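Local structure of penicillin-binding protein PbpB (Mycobacterium tuberculosis, 6KGU) at residues S263-G268 / L386-L391; V270-A275 / L380-G385; D491-I496 / L515-R520; Y509-M514 / P532-I537. The protein synthesises cross-linked peptidoglycan from lipid intermediates for the mycobacterial cell wall, and its penicillin-sensitive transpeptidase domain is a target of beta-lactam antibiotics. All coordinates share one frame; numbering follows the deposited sequence.

Contact 1: residues S263-G268 / L386-L391; sequences SPFEPG and LSMTLL. With AZR (2-({[(1Z)-1-(2-amino-1,3-thiazol-4-yl)-2-oxo-2-{[(2S,3S)-1-oxo-3-(sulfoamino)butan-2-yl]amino}ethylidene]amino}oxy)-2-methylpropanoic acid), chain B.
Phe265 and Met388 join the loop 263-268 to the run leading into helix 390-401 through an isolated antiparallel bridge of the hydrogen-bonded kind. Phe265 N donates to Met388 O over 2.9 Å, and Met388 N returns a bond of 3.0 Å to Phe265 O. Two CA-H groups lean on the same carbonyls: Pro264 CA on Met388 O, and Ser387 CA on Phe265 O. The Phe265 side chain leaves its backbone away from 386-391 but turns back: chi1 (53°) puts CG between the backbone N and the carbonyl carbon, and one ring face lies over Met388 O. That oxygen stands 3.5 Å above the ring plane, shifted toward the rim at CD2, while CE2 runs on to Leu390 N. Met388 bends at chi3 (63°), and its methyl CE presses on Pro267 CG at 3.5 Å, a tight carbon pair in which the two side chains cross at about a right angle. Pro267 also sets CD against Leu386 CD2, 3.9 Å away. Just beyond, Glu266 OE1 accepts from the aminothiazole N16 of the aztreonam-derived ligand at 3.1 Å and nearly straight (169°), and also from Tyr489 OH; OE2 takes Gly385 N. At the other end a water links Ser263 O to Leu390 N, beside Thr389, the N-cap of helix 390-401. The bridge thus lies between the end of helix 259-262 and the start of helix 390-401, with the Phe265 ring against Trp495 of strand 493-502 and Leu390 against strand 220-227.

Contact 2: residues V270-A275 / L380-G385; sequences VNKIVA and LPIGQG. With AZR (2-({[(1Z)-1-(2-amino-1,3-thiazol-4-yl)-2-oxo-2-{[(2S,3S)-1-oxo-3-(sulfoamino)butan-2-yl]amino}ethylidene]amino}oxy)-2-methylpropanoic acid), chain B.
Asn271 reaches across to the turn at 380-383, its ND2 donating to Leu380 O over 3.1 Å. The bond is somewhat bent (142° at the hydrogen), but the acceptor lies close to the amide plane of Asn271. Leu380 O is gripped twice, because Gly383 N approaches from the opposite face of its carbonyl plane at 2.8 Å and closes the turn. Asn271 CG is anti to its backbone N (chi1 -155°), and CB rests 3.6 Å from Gly383 CA. Gly383 has a positive phi, and its CA packs directly on that CB. Lys272, extended beyond CG, crosses Ile382 at a slant: CG passes Pro381 O, and CE lies 4.1 Å from Ile382 CG2. Its NZ goes beyond the turn to Ser324 OG and Asn326 OD1. One water fastens the backbones by donating to Asn271 O and to Pro381 O, the latter at 2.8 Å, and accepting from Ala275 N. The ligand's thiazole ring is bordered by Gln384 CB, 3.6 Å from S8, and by Ile382 CD1, 4.0 Å from C25. Farther out, Tyr341 of helix 338-347 and Met396 of helix 390-401 pack on Asn271. Lys272 and Ser269, the probable acyl-ester serine, fit the SxxK motif at the start of the active-site helix, as in other penicillin-binding proteins, and the turn forms part of the antibiotic pocket beside it.

Contact 3: residues D491-I496 / L515-R520; sequences DDVYWI and LDNPAR
Strand 493-496 and the end of strand 509-516 pair antiparallel, Ile496 with Leu515 as a hydrogen-bonded pair and Trp495 with Asp516 as a non-hydrogen-bonded one. Ile496 N bonds to Leu515 O (3.0 Å) and Leu515 N to Ile496 O (2.7 Å). The regular ladder then gives way at Asn517, whose phi and psi are both positive. Asn517 N still makes a weak bond to Tyr494 O. These are the outer ends of the hairpin 493-502/509-516 in the central antiparallel sheet of the transpeptidase domain; on its far side strand 493-502 borders strand 473-483, which carries the probable K(T/S)G-type motif. Asn517 CG stands anti to its backbone N (chi1 -167°), and OD1 takes Tyr494 N at 3.3 Å, a donor 42° above the amide carbonyl plane. Val493 CG1 packs on Asn517 CG at 3.5 Å, the side chains crossing at about a right angle. On the other sheet face from Trp495 and Asp516, Ile496 CB meets Leu515 CB, while Ile496 CG1 touches Pro518 CD at 3.5 Å. Leu515 O lies at the edge of the Trp495 ring, and the Tyr494 side chain touches the bound aztreonam product.

Contact 4: residues Y509-M514 / P532-I537; sequences YVIGIM and PLFHNI. With CO (cobalt (II) ion), chain C.
Ile511 and Ile513, alternate residues on one face of strand 509-514, carry the strand's side of the packing against helix 532-537. The axes of the two segments come within 9.3 Å and run at 147°, closer to antiparallel than to perpendicular. The tight part is made by apolar side chains, with Ile513 CD1 also reaching the helix backbone at Phe534 N (3.5 Å). That methyl rests between Leu533 CG and Phe534 CB, while the Ile513 CG2 branch meets Leu533 CD2 at 3.7 Å. Two residues earlier in the strand, Ile511 CB sits 3.9 Å from Phe534 CD2; its CD1 reaches past the ring to Ile537 CG2 at 3.7 Å. Phe534 CG is anti to the backbone N (chi1 173°), and the ring also meets Phe498 of the neighbouring strand. The helix face turned from the strand is polar and partly exposed. There His535 NE2 binds a cobalt ion at 2.2 Å, and ND1 donates to Gly466 O. The waters modelled around the metal lie too near one another for their number to be relied on. Helix 199-216 flanks the contact, touching Leu533 and Ile537, and on the other sheet face Val510 packs on helix 390-401. A C-terminal helix laid with helix 199-216 across one face of an antiparallel sheet, with further helices on the other, is the plan of the penicillin-binding transpeptidase and serine beta-lactamase fold.

How the contacts relate
Contacts 1, 2 and 4 are buried, whereas contact 3 is only partly so and reaches the surface at the strand ends near the pocket. Contacts 1 and 2 join directly, through Gly268 N to Gly383 O, and their loops 263-268 and 380-385 supply pocket residues; contact 1 adds apolar packing to its backbone bonds, contact 2 an amide and a water. Contacts 3 and 4 share strand 509-516: the first is mainly strand-to-strand bonding, the second apolar side-chain packing on a helix. Contact 1 meets both, the Glu266 backbone resting on Trp495 of contact 3 and Leu390 on Gly512 of contact 4. Contact 2 touches neither 3 nor 4.

Contact 1: residues S263-G268 / L386-L391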
# COMPACT_ATOMS: atom_id res chain seq x y z
N SER A 263 -6.54 8.00 4.00
CA SER A 263 -6.24 8.13 5.42
C SER A 263 -4.76 7.93 5.68
O SER A 263 -4.30 6.80 5.89
CB SER A 263 -7.07 7.13 6.24
OG SER A 263 -8.47 7.30 5.95
N PRO A 264 -3.97 9.01 5.69
CA PRO A 264 -2.52 8.85 5.87
C PRO A 264 -2.18 8.53 7.31
O PRO A 264 -2.96 8.76 8.22
CB PRO A 264 -1.94 10.22 5.44
CG PRO A 264 -3.10 11.22 5.74
CD PRO A 264 -4.35 10.41 5.41
N PHE A 265 -0.97 8.00 7.50
CA PHE A 265 -0.48 7.62 8.82
C PHE A 265 1.03 7.83 8.88
O PHE A 265 1.71 7.87 7.85
CB PHE A 265 -0.83 6.16 9.15
CG PHE A 265 -0.37 5.18 8.09
CD1 PHE A 265 0.92 4.69 8.08
CD2 PHE A 265 -1.24 4.77 7.09
CE1 PHE A 265 1.36 3.82 7.11
CE2 PHE A 265 -0.80 3.88 6.10
CZ PHE A 265 0.49 3.40 6.12
N GLU A 266 1.56 7.97 10.10
CA GLU A 266 3.02 7.98 10.29
C GLU A 266 3.55 6.58 10.01
O GLU A 266 3.10 5.62 10.64
CB GLU A 266 3.42 8.39 11.72
CG GLU A 266 3.65 9.87 11.93
CD GLU A 266 4.64 10.17 13.05
OE1 GLU A 266 4.76 9.38 14.02
OE2 GLU A 266 5.32 11.20 12.96
N PRO A 267 4.49 6.41 9.08
CA PRO A 267 4.88 5.05 8.68
C PRO A 267 5.77 4.31 9.68
O PRO A 267 5.79 3.08 9.69
CB PRO A 267 5.63 5.29 7.37
CG PRO A 267 6.25 6.67 7.57
CD PRO A 267 5.18 7.44 8.28
N GLY A 268 6.56 5.03 10.47
CA GLY A 268 7.59 4.32 11.21
C GLY A 268 8.52 3.58 10.26
O GLY A 268 8.82 4.05 9.16
N LEU A 386 6.37 12.46 9.35
CA LEU A 386 5.75 12.56 8.04
C LEU A 386 4.60 11.57 8.02
O LEU A 386 4.49 10.71 8.91
CB LEU A 386 6.75 12.27 6.91
CG LEU A 386 7.14 10.82 6.62
CD1 LEU A 386 8.04 10.74 5.39
CD2 LEU A 386 7.86 10.18 7.82
N SER A 387 3.75 11.70 7.01
CA SER A 387 2.64 10.77 6.89
C SER A 387 2.47 10.38 5.44
O SER A 387 2.82 11.15 4.53
CB SER A 387 1.34 11.37 7.45
OG SER A 387 0.88 12.40 6.61
N MET A 388 1.91 9.19 5.21
CA MET A 388 1.69 8.69 3.87
C MET A 388 0.47 7.78 3.91
O MET A 388 0.12 7.24 4.95
CB MET A 388 2.89 7.88 3.35
CG MET A 388 3.16 6.59 4.15
SD MET A 388 4.68 5.72 3.68
CE MET A 388 5.92 6.95 4.11
N THR A 389 -0.14 7.60 2.74
CA THR A 389 -1.20 6.62 2.59
C THR A 389 -0.62 5.23 2.37
O THR A 389 0.56 5.05 2.04
CB THR A 389 -2.10 7.00 1.42
OG1 THR A 389 -1.36 6.92 0.21
CG2 THR A 389 -2.62 8.44 1.60
N LEU A 390 -1.48 4.23 2.57
CA LEU A 390 -1.12 2.86 2.23
C LEU A 390 -0.70 2.74 0.77
O LEU A 390 0.25 2.01 0.45
CB LEU A 390 -2.30 1.92 2.53
CG LEU A 390 -1.95 0.43 2.42
CD1 LEU A 390 -0.74 0.13 3.27
CD2 LEU A 390 -3.14 -0.47 2.84
N LEU A 391 -1.40 3.43 -0.13
CA LEU A 391 -1.06 3.34 -1.54
C LEU A 391 0.32 3.93 -1.82
O LEU A 391 1.11 3.35 -2.58
CB LEU A 391 -2.13 4.04 -2.40
CG LEU A 391 -1.87 4.00 -3.90
CD1 LEU A 391 -1.84 2.56 -4.44
CD2 LEU A 391 -2.92 4.84 -4.64
C7 AZR B . 11.15 -0.98 16.30
S8 AZR B . 7.84 6.57 14.32
O9 AZR B . 8.89 0.83 12.87
O10 AZR B . 11.15 3.10 16.33
O11 AZR B . 8.97 2.02 18.33
N12 AZR B . 10.79 -1.47 13.90
N13 AZR B . 9.60 1.71 15.40
N14 AZR B . 8.32 3.18 17.82
N15 AZR B . 7.09 5.30 16.45
N16 AZR B . 5.62 7.02 15.78
S17 AZR B . 10.03 -2.84 13.58
C18 AZR B . 10.40 -0.62 15.03
C19 AZR B . 10.53 0.87 14.65
C20 AZR B . 10.05 0.95 13.17
C21 AZR B . 9.98 2.78 16.12
C22 AZR B . 8.85 3.54 16.71
C23 AZR B . 8.40 1.55 19.53
C24 AZR B . 8.27 4.72 16.01
C25 AZR B . 8.82 5.27 14.89
C26 AZR B . 6.74 6.29 15.64
C27 AZR B . 7.04 0.99 19.16
C28 AZR B . 9.28 0.48 20.15
C29 AZR B . 8.26 2.73 20.49
O30 AZR B . 8.88 3.76 20.37
O31 AZR B . 7.44 2.49 21.47
O32 AZR B . 10.38 -3.78 14.57
O33 AZR B . 10.66 -3.38 12.26
O34 AZR B . 8.68 -2.53 13.29
O HOH W 1 -4.04 4.90 3.99

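Contact 2: residues V270-A275 / L380-G385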
# COMPACT_ATOMS: atom_id res chain seq x y z
N VAL A 270 8.66 1.19 8.07
CA VAL A 270 8.55 0.85 6.66
C VAL A 270 9.18 1.94 5.82
O VAL A 270 9.60 1.68 4.68
CB VAL A 270 7.10 0.60 6.18
CG1 VAL A 270 6.62 -0.74 6.68
CG2 VAL A 270 6.16 1.76 6.58
N ASN A 271 9.31 3.15 6.36
CA ASN A 271 9.98 4.21 5.64
C ASN A 271 11.47 3.97 5.46
O ASN A 271 12.11 4.71 4.70
CB ASN A 271 9.76 5.56 6.34
CG ASN A 271 9.88 6.72 5.38
OD1 ASN A 271 9.28 6.69 4.31
ND2 ASN A 271 10.70 7.71 5.72
N LYS A 272 12.05 2.98 6.15
CA LYS A 272 13.49 2.80 6.08
C LYS A 272 13.95 2.39 4.69
O LYS A 272 15.14 2.50 4.39
CB LYS A 272 13.95 1.77 7.13
CG LYS A 272 13.83 2.32 8.58
CD LYS A 272 14.37 1.33 9.61
CE LYS A 272 14.11 1.80 11.04
NZ LYS A 272 14.61 0.80 12.05
N ILE A 273 13.03 1.95 3.83
CA ILE A 273 13.39 1.71 2.44
C ILE A 273 14.07 2.93 1.82
O ILE A 273 14.96 2.79 0.97
CB ILE A 273 12.13 1.29 1.64
CG1 ILE A 273 12.54 0.81 0.24
CG2 ILE A 273 11.11 2.45 1.56
CD1 ILE A 273 11.37 0.35 -0.60
N VAL A 274 13.69 4.14 2.25
CA VAL A 274 14.29 5.33 1.65
C VAL A 274 15.77 5.45 2.03
O VAL A 274 16.63 5.64 1.17
CB VAL A 274 13.50 6.60 2.02
CG1 VAL A 274 14.14 7.82 1.39
CG2 VAL A 274 12.03 6.47 1.54
N ALA A 275 16.07 5.33 3.34
CA ALA A 275 17.47 5.36 3.77
C ALA A 275 18.27 4.24 3.12
O ALA A 275 19.43 4.44 2.73
CB ALA A 275 17.56 5.26 5.29
N LEU A 380 12.71 11.73 10.29
CA LEU A 380 12.24 11.25 9.00
C LEU A 380 12.84 9.91 8.58
O LEU A 380 12.07 9.04 8.13
CB LEU A 380 12.51 12.30 7.91
CG LEU A 380 11.73 13.61 7.95
CD1 LEU A 380 11.94 14.40 6.66
CD2 LEU A 380 10.24 13.35 8.23
N PRO A 381 14.15 9.68 8.67
CA PRO A 381 14.70 8.39 8.20
C PRO A 381 14.14 7.18 8.90
O PRO A 381 14.12 6.10 8.31
CB PRO A 381 16.21 8.53 8.43
CG PRO A 381 16.46 10.03 8.34
CD PRO A 381 15.24 10.62 9.04
N ILE A 382 13.64 7.30 10.14
CA ILE A 382 13.00 6.16 10.78
C ILE A 382 11.47 6.24 10.69
O ILE A 382 10.78 5.48 11.37
CB ILE A 382 13.48 5.99 12.23
CG1 ILE A 382 13.30 7.28 13.04
CG2 ILE A 382 14.98 5.64 12.23
CD1 ILE A 382 11.96 7.44 13.69
N GLY A 383 10.94 7.12 9.85
CA GLY A 383 9.51 7.16 9.61
C GLY A 383 8.70 7.98 10.60
O GLY A 383 7.49 7.75 10.72
N GLN A 384 9.31 8.93 11.30
CA GLN A 384 8.60 9.80 12.23
C GLN A 384 8.61 11.21 11.68
O GLN A 384 9.62 11.66 11.13
CB GLN A 384 9.24 9.77 13.62
CG GLN A 384 8.46 10.51 14.70
CD GLN A 384 9.24 10.65 16.01
OE1 GLN A 384 9.86 9.69 16.49
NE2 GLN A 384 9.23 11.85 16.59
N GLY A 385 7.49 11.92 11.82
CA GLY A 385 7.43 13.30 11.37
C GLY A 385 6.92 13.50 9.96
O GLY A 385 7.03 14.61 9.42
C7 AZR B . 11.15 -0.98 16.30
S8 AZR B . 7.84 6.57 14.32
O9 AZR B . 8.89 0.83 12.87
O10 AZR B . 11.15 3.10 16.33
O11 AZR B . 8.97 2.02 18.33
N12 AZR B . 10.79 -1.47 13.90
N13 AZR B . 9.60 1.71 15.40
N14 AZR B . 8.32 3.18 17.82
N15 AZR B . 7.09 5.30 16.45
N16 AZR B . 5.62 7.02 15.78
S17 AZR B . 10.03 -2.84 13.58
C18 AZR B . 10.40 -0.62 15.03
C19 AZR B . 10.53 0.87 14.65
C20 AZR B . 10.05 0.95 13.17
C21 AZR B . 9.98 2.78 16.12
C22 AZR B . 8.85 3.54 16.71
C23 AZR B . 8.40 1.55 19.53
C24 AZR B . 8.27 4.72 16.01
C25 AZR B . 8.82 5.27 14.89
C26 AZR B . 6.74 6.29 15.64
C27 AZR B . 7.04 0.99 19.16
C28 AZR B . 9.28 0.48 20.15
C29 AZR B . 8.26 2.73 20.49
O30 AZR B . 8.88 3.76 20.37
O31 AZR B . 7.44 2.49 21.47
O32 AZR B . 10.38 -3.78 14.57
O33 AZR B . 10.66 -3.38 12.26
O34 AZR B . 8.68 -2.53 13.29
O HOH W 2 14.18 6.27 5.52

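Contact 3: residues D491-I496 / L515-R520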
# COMPACT_ATOMS: atom_id res chain seq x y z
N ASP A 491 1.54 5.57 24.62
CA ASP A 491 2.56 4.66 25.09
C ASP A 491 2.44 3.29 24.43
O ASP A 491 3.45 2.62 24.21
CB ASP A 491 2.46 4.53 26.62
CG ASP A 491 3.45 3.55 27.21
OD1 ASP A 491 4.66 3.86 27.21
OD2 ASP A 491 3.02 2.48 27.70
N ASP A 492 1.21 2.89 24.08
CA ASP A 492 0.93 1.52 23.68
C ASP A 492 -0.14 1.43 22.59
O ASP A 492 -0.91 0.47 22.56
CB ASP A 492 0.50 0.69 24.89
CG ASP A 492 -0.70 1.31 25.61
OD1 ASP A 492 -0.81 2.55 25.63
OD2 ASP A 492 -1.53 0.54 26.15
N VAL A 493 -0.21 2.42 21.70
CA VAL A 493 -1.14 2.41 20.57
C VAL A 493 -0.31 2.56 19.30
O VAL A 493 0.41 3.56 19.15
CB VAL A 493 -2.18 3.54 20.69
CG1 VAL A 493 -3.20 3.45 19.57
CG2 VAL A 493 -2.84 3.50 22.06
N TYR A 494 -0.40 1.58 18.39
CA TYR A 494 0.48 1.52 17.23
C TYR A 494 -0.26 1.47 15.90
O TYR A 494 -1.38 0.95 15.81
CB TYR A 494 1.38 0.29 17.27
CG TYR A 494 2.04 0.07 18.59
CD1 TYR A 494 1.95 -1.15 19.23
CD2 TYR A 494 2.76 1.09 19.20
CE1 TYR A 494 2.56 -1.36 20.45
CE2 TYR A 494 3.36 0.90 20.40
CZ TYR A 494 3.26 -0.33 21.03
OH TYR A 494 3.87 -0.51 22.24
N TRP A 495 0.38 2.02 14.87
CA TRP A 495 0.13 1.62 13.50
C TRP A 495 1.14 0.53 13.15
O TRP A 495 2.35 0.77 13.22
CB TRP A 495 0.30 2.76 12.50
CG TRP A 495 -0.83 3.67 12.41
CD1 TRP A 495 -2.14 3.37 12.09
CD2 TRP A 495 -0.78 5.08 12.61
NE1 TRP A 495 -2.91 4.51 12.11
CE2 TRP A 495 -2.10 5.57 12.42
CE3 TRP A 495 0.24 5.97 12.95
CZ2 TRP A 495 -2.41 6.92 12.55
CZ3 TRP A 495 -0.07 7.32 13.07
CH2 TRP A 495 -1.38 7.78 12.88
N ILE A 496 0.63 -0.64 12.77
CA ILE A 496 1.44 -1.75 12.29
C ILE A 496 1.38 -1.78 10.77
O ILE A 496 0.29 -1.74 10.20
CB ILE A 496 0.94 -3.08 12.88
CG1 ILE A 496 0.89 -2.99 14.41
CG2 ILE A 496 1.74 -4.27 12.34
CD1 ILE A 496 2.12 -2.48 15.06
N LEU A 515 -2.38 -2.13 9.93
CA LEU A 515 -3.30 -2.49 11.01
C LEU A 515 -3.34 -1.36 12.01
O LEU A 515 -2.30 -0.92 12.50
CB LEU A 515 -2.86 -3.76 11.74
CG LEU A 515 -3.07 -5.08 11.00
CD1 LEU A 515 -1.99 -5.21 10.00
CD2 LEU A 515 -3.03 -6.26 11.97
N ASP A 516 -4.55 -0.91 12.35
CA ASP A 516 -4.72 0.18 13.30
C ASP A 516 -4.83 -0.41 14.70
O ASP A 516 -5.87 -0.94 15.09
CB ASP A 516 -5.95 1.02 12.95
CG ASP A 516 -6.16 2.19 13.92
OD1 ASP A 516 -5.47 2.26 14.96
OD2 ASP A 516 -7.03 3.03 13.65
N ASN A 517 -3.73 -0.33 15.44
CA ASN A 517 -3.65 -0.74 16.84
C ASN A 517 -4.16 -2.15 17.15
O ASN A 517 -5.09 -2.31 17.95
CB ASN A 517 -4.35 0.28 17.72
CG ASN A 517 -4.03 0.08 19.19
OD1 ASN A 517 -2.88 -0.21 19.55
ND2 ASN A 517 -5.03 0.20 20.03
N PRO A 518 -3.56 -3.19 16.57
CA PRO A 518 -3.98 -4.55 16.92
C PRO A 518 -3.53 -4.92 18.32
O PRO A 518 -2.50 -4.45 18.81
CB PRO A 518 -3.28 -5.42 15.86
CG PRO A 518 -2.03 -4.65 15.54
CD PRO A 518 -2.39 -3.18 15.67
N ALA A 519 -4.34 -5.75 18.98
CA ALA A 519 -3.95 -6.34 20.25
C ALA A 519 -3.09 -7.59 20.05
O ALA A 519 -2.36 -7.98 20.97
CB ALA A 519 -5.20 -6.68 21.08
N ARG A 520 -3.14 -8.20 18.87
CA ARG A 520 -2.47 -9.46 18.57
C ARG A 520 -1.95 -9.40 17.13
O ARG A 520 -2.23 -8.46 16.39
CB ARG A 520 -3.41 -10.67 18.75
CG ARG A 520 -3.96 -10.82 20.18
CD ARG A 520 -5.09 -11.85 20.25
NE ARG A 520 -6.29 -11.39 19.57
CZ ARG A 520 -7.16 -10.55 20.11
NH1 ARG A 520 -6.97 -10.09 21.33
NH2 ARG A 520 -8.21 -10.16 19.42

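Contact 4: residues Y509-M514 / P532-I537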
# COMPACT_ATOMS: atom_id res chain seq x y z
N TYR A 509 4.54 -9.09 -7.57
CA TYR A 509 3.50 -8.52 -6.74
C TYR A 509 4.13 -7.69 -5.63
O TYR A 509 5.14 -8.08 -5.04
CB TYR A 509 2.62 -9.58 -6.12
CG TYR A 509 1.91 -10.43 -7.15
CD1 TYR A 509 0.86 -9.91 -7.90
CD2 TYR A 509 2.30 -11.74 -7.38
CE1 TYR A 509 0.22 -10.69 -8.85
CE2 TYR A 509 1.66 -12.52 -8.33
CZ TYR A 509 0.62 -11.99 -9.06
OH TYR A 509 -0.02 -12.78 -9.99
N VAL A 510 3.52 -6.54 -5.36
CA VAL A 510 3.93 -5.69 -4.26
C VAL A 510 2.73 -5.58 -3.33
O VAL A 510 1.62 -5.29 -3.78
CB VAL A 510 4.39 -4.30 -4.76
CG1 VAL A 510 5.02 -3.51 -3.63
CG2 VAL A 510 5.35 -4.47 -5.94
N ILE A 511 2.95 -5.86 -2.04
CA ILE A 511 1.86 -5.96 -1.08
C ILE A 511 2.13 -5.00 0.07
O ILE A 511 3.18 -5.08 0.70
CB ILE A 511 1.72 -7.40 -0.56
CG1 ILE A 511 1.40 -8.35 -1.71
CG2 ILE A 511 0.61 -7.43 0.54
CD1 ILE A 511 1.60 -9.81 -1.39
N GLY A 512 1.17 -4.12 0.35
CA GLY A 512 1.25 -3.22 1.51
C GLY A 512 0.06 -3.43 2.43
O GLY A 512 -1.08 -3.56 1.97
N ILE A 513 0.33 -3.44 3.73
CA ILE A 513 -0.67 -3.76 4.75
C ILE A 513 -0.54 -2.76 5.89
O ILE A 513 0.58 -2.37 6.25
CB ILE A 513 -0.49 -5.20 5.31
CG1 ILE A 513 -0.72 -6.26 4.23
CG2 ILE A 513 -1.43 -5.49 6.51
CD1 ILE A 513 -0.03 -7.57 4.57
N MET A 514 -1.66 -2.35 6.48
CA MET A 514 -1.62 -1.57 7.70
C MET A 514 -2.72 -2.04 8.64
O MET A 514 -3.83 -2.35 8.21
CB MET A 514 -1.75 -0.06 7.43
CG MET A 514 -1.61 0.78 8.70
SD MET A 514 -3.17 0.97 9.62
CE MET A 514 -3.92 2.29 8.66
N PRO A 532 2.16 -12.17 9.26
CA PRO A 532 1.37 -13.34 8.83
C PRO A 532 0.39 -13.04 7.71
O PRO A 532 0.13 -13.92 6.90
CB PRO A 532 0.64 -13.77 10.11
CG PRO A 532 1.49 -13.24 11.22
CD PRO A 532 2.01 -11.93 10.71
N LEU A 533 -0.15 -11.81 7.64
CA LEU A 533 -1.08 -11.51 6.56
C LEU A 533 -0.34 -11.41 5.23
O LEU A 533 -0.85 -11.84 4.19
CB LEU A 533 -1.84 -10.22 6.87
CG LEU A 533 -2.84 -9.72 5.83
CD1 LEU A 533 -3.81 -10.83 5.41
CD2 LEU A 533 -3.60 -8.54 6.42
N PHE A 534 0.87 -10.86 5.25
CA PHE A 534 1.68 -10.88 4.03
C PHE A 534 2.00 -12.31 3.62
O PHE A 534 1.94 -12.64 2.43
CB PHE A 534 2.97 -10.07 4.24
CG PHE A 534 3.94 -10.18 3.08
CD1 PHE A 534 4.88 -11.21 3.04
CD2 PHE A 534 3.91 -9.25 2.03
CE1 PHE A 534 5.77 -11.32 1.96
CE2 PHE A 534 4.80 -9.34 0.96
CZ PHE A 534 5.74 -10.39 0.93
N HIS A 535 2.38 -13.15 4.59
CA HIS A 535 2.64 -14.57 4.34
C HIS A 535 1.49 -15.23 3.59
O HIS A 535 1.69 -15.87 2.55
CB HIS A 535 2.86 -15.27 5.68
CG HIS A 535 3.07 -16.74 5.56
ND1 HIS A 535 4.31 -17.29 5.36
CD2 HIS A 535 2.20 -17.78 5.63
CE1 HIS A 535 4.21 -18.61 5.29
NE2 HIS A 535 2.94 -18.93 5.46
N ASN A 536 0.27 -15.06 4.12
CA ASN A 536 -0.92 -15.68 3.52
C ASN A 536 -1.14 -15.20 2.10
O ASN A 536 -1.35 -15.99 1.18
CB ASN A 536 -2.15 -15.37 4.38
CG ASN A 536 -2.09 -16.02 5.74
OD1 ASN A 536 -1.29 -16.91 5.97
ND2 ASN A 536 -2.96 -15.57 6.65
N ILE A 537 -1.13 -13.88 1.90
CA ILE A 537 -1.46 -13.33 0.58
C ILE A 537 -0.36 -13.66 -0.43
O ILE A 537 -0.64 -14.12 -1.53
CB ILE A 537 -1.69 -11.81 0.67
CG1 ILE A 537 -2.97 -11.51 1.47
CG2 ILE A 537 -1.75 -11.18 -0.75
CD1 ILE A 537 -3.08 -10.08 1.92
CO CO C . 1.84 -20.77 5.26
O HOH W 3 -0.15 -19.89 5.43
O HOH W 4 0.24 -20.00 4.11
O HOH W 5 2.16 -21.00 3.45
O HOH W 6 3.61 -21.41 4.23